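Long-range contact in VP5 (Halorubrum pleomorphic virus 2, PDB 6QGI), which is an envelope protein of a haloarchaeal pleomorphic virus and probably drives fusion of the viral membrane with that of the host cell: residues A[355-359]-A[370-375]. Numbering follows the deposited sequence.
Sequences DWTAY and LTSEPY
Y359 and L370 form a single backbone bridge, with their CA atoms 4.1 Å apart, and next to it T371 N donates a hydrogen bond of 2.8 Å to A358 O. The donor stands well above the carbonyl plane, and the bond is moderately bent, 153° at the hydrogen. A second donor reaches the same oxygen. W356 NE1 lies 2.9 Å from A358 O in a weak bond, which ties the indole to the turn that follows it. L370 CA adds a CH...O contact to this A358 oxygen.

A358 is the centre of an inverse gamma turn, closed by a weak bond from Y359 N to T357 O. The turn lies in the loop after strand 343-355. The partner residues leave strand 367-370 and lead to strand 378-384, so the contact joins two loops of the beta-rich part of the chain.

W356 has the largest share of the buried surface. Its CG is anti to the backbone N (chi1 -169°), and the six-membered ring reaches along residues 372-375. The backbone oxygens of S372 and E373 meet its edge near the ring plane, and S372 O lies 3.3 Å from W356 CZ2. Farther along, W356 CZ3 points at the face of Y375, 3.7 Å from its CE2. This is a T-shaped pair with planes at 75°. At the pyrrole end the CD2 methyl of L370 approaches NE1 obliquely, and CB of Y359 also touches that methyl. A358 CB sits above one face of the indole, toward its rim, and meets S372 CB at 3.4 Å.

F425 of strand 418-427 touches W356 and makes a further edge-to-face pair with Y375. W405 packs on L370 and P374, while the E373 carboxylate bonds through OE2 to the chain's first residue, at I1 N.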
loop_
_atom_site.group_PDB
_atom_site.type_symbol
_atom_site.label_atom_id
_atom_site.label_comp_id
_atom_site.label_asym_id
_atom_site.label_seq_id
_atom_site.Cartn_x
_atom_site.Cartn_y
_atom_site.Cartn_z
ATOM N N ASP A 355 14.906 -7.856 -19.973
ATOM C CA ASP A 355 16.054 -8.697 -20.277
ATOM C C ASP A 355 16.601 -9.310 -18.990
ATOM O O ASP A 355 16.731 -8.622 -17.971
ATOM C CB ASP A 355 17.140 -7.897 -21.017
ATOM C CG ASP A 355 18.218 -8.757 -21.649
ATOM O OD1 ASP A 355 17.885 -9.567 -22.547
ATOM O OD2 ASP A 355 19.397 -8.611 -21.259
ATOM N N TRP A 356 16.854 -10.626 -19.029
ATOM C CA TRP A 356 17.408 -11.383 -17.913
ATOM C C TRP A 356 18.898 -11.616 -18.175
ATOM O O TRP A 356 19.273 -12.114 -19.238
ATOM C CB TRP A 356 16.648 -12.701 -17.710
ATOM C CG TRP A 356 16.990 -13.389 -16.424
ATOM C CD1 TRP A 356 17.935 -14.353 -16.240
ATOM C CD2 TRP A 356 16.406 -13.147 -15.136
ATOM N NE1 TRP A 356 17.972 -14.735 -14.919
ATOM C CE2 TRP A 356 17.037 -14.017 -14.219
ATOM C CE3 TRP A 356 15.399 -12.285 -14.667
ATOM C CZ2 TRP A 356 16.697 -14.050 -12.860
ATOM C CZ3 TRP A 356 15.058 -12.323 -13.322
ATOM C CH2 TRP A 356 15.706 -13.194 -12.434
ATOM N N THR A 357 19.744 -11.187 -17.229
ATOM C CA THR A 357 21.207 -11.279 -17.323
ATOM C C THR A 357 21.757 -12.135 -16.165
ATOM O O THR A 357 22.920 -12.543 -16.196
ATOM C CB THR A 357 21.800 -9.848 -17.352
ATOM O OG1 THR A 357 21.380 -9.212 -18.558
ATOM C CG2 THR A 357 23.321 -9.816 -17.292
ATOM N N ALA A 358 20.912 -12.441 -15.170
ATOM C CA ALA A 358 21.306 -13.225 -14.011
ATOM C C ALA A 358 21.259 -14.730 -14.313
ATOM O O ALA A 358 20.478 -15.471 -13.714
ATOM C CB ALA A 358 20.415 -12.872 -12.830
ATOM N N TYR A 359 22.120 -15.183 -15.238
ATOM C CA TYR A 359 22.197 -16.585 -15.638
ATOM C C TYR A 359 23.635 -17.009 -15.923
ATOM O O TYR A 359 24.467 -16.170 -16.277
ATOM C CB TYR A 359 21.314 -16.853 -16.873
ATOM C CG TYR A 359 21.791 -16.181 -18.146
ATOM C CD1 TYR A 359 22.668 -16.828 -19.013
ATOM C CD2 TYR A 359 21.336 -14.918 -18.506
ATOM C CE1 TYR A 359 23.130 -16.206 -20.173
ATOM C CE2 TYR A 359 21.767 -14.298 -19.681
ATOM C CZ TYR A 359 22.648 -14.957 -20.523
ATOM O OH TYR A 359 23.072 -14.359 -21.683
ATOM N N LEU A 370 20.488 -20.082 -12.937
ATOM C CA LEU A 370 20.201 -18.657 -12.731
ATOM C C LEU A 370 20.920 -18.173 -11.479
ATOM O O LEU A 370 20.926 -18.881 -10.469
ATOM C CB LEU A 370 18.688 -18.373 -12.611
ATOM C CG LEU A 370 17.759 -18.748 -13.773
ATOM C CD1 LEU A 370 16.337 -18.317 -13.474
ATOM C CD2 LEU A 370 18.211 -18.142 -15.099
ATOM N N THR A 371 21.522 -16.978 -11.540
ATOM C CA THR A 371 22.278 -16.426 -10.414
ATOM C C THR A 371 21.410 -15.483 -9.539
ATOM O O THR A 371 21.882 -15.019 -8.496
ATOM C CB THR A 371 23.569 -15.762 -10.905
ATOM O OG1 THR A 371 23.265 -14.868 -11.970
ATOM C CG2 THR A 371 24.605 -16.780 -11.370
ATOM N N SER A 372 20.140 -15.249 -9.935
ATOM C CA SER A 372 19.171 -14.460 -9.169
ATOM C C SER A 372 17.798 -15.118 -9.208
ATOM O O SER A 372 17.444 -15.760 -10.198
ATOM C CB SER A 372 19.082 -13.021 -9.669
ATOM O OG SER A 372 20.283 -12.304 -9.435
ATOM N N GLU A 373 17.034 -14.957 -8.113
ATOM C CA GLU A 373 15.694 -15.505 -7.909
ATOM C C GLU A 373 14.714 -15.009 -8.985
ATOM O O GLU A 373 14.584 -13.796 -9.159
ATOM C CB GLU A 373 15.185 -15.114 -6.511
ATOM C CG GLU A 373 14.132 -16.047 -5.936
ATOM C CD GLU A 373 13.997 -16.040 -4.422
ATOM O OE1 GLU A 373 14.462 -15.074 -3.773
ATOM O OE2 GLU A 373 13.420 -17.010 -3.882
ATOM N N PRO A 374 14.026 -15.918 -9.721
ATOM C CA PRO A 374 13.049 -15.448 -10.723
ATOM C C PRO A 374 11.836 -14.807 -10.040
ATOM O O PRO A 374 11.534 -15.117 -8.885
ATOM C CB PRO A 374 12.687 -16.716 -11.500
ATOM C CG PRO A 374 12.954 -17.832 -10.558
ATOM C CD PRO A 374 14.058 -17.394 -9.641
ATOM N N TYR A 375 11.170 -13.884 -10.735
ATOM C CA TYR A 375 10.044 -13.143 -10.170
ATOM C C TYR A 375 8.752 -13.945 -10.192
ATOM O O TYR A 375 8.562 -14.776 -11.078
ATOM C CB TYR A 375 9.858 -11.803 -10.900
ATOM C CG TYR A 375 11.128 -10.986 -11.013
ATOM C CD1 TYR A 375 11.935 -10.752 -9.903
ATOM C CD2 TYR A 375 11.504 -10.413 -12.225
ATOM C CE1 TYR A 375 13.106 -10.004 -10.004
ATOM C CE2 TYR A 375 12.662 -9.643 -12.333
ATOM C CZ TYR A 375 13.462 -9.445 -11.220
ATOM O OH TYR A 375 14.605 -8.692 -11.319
#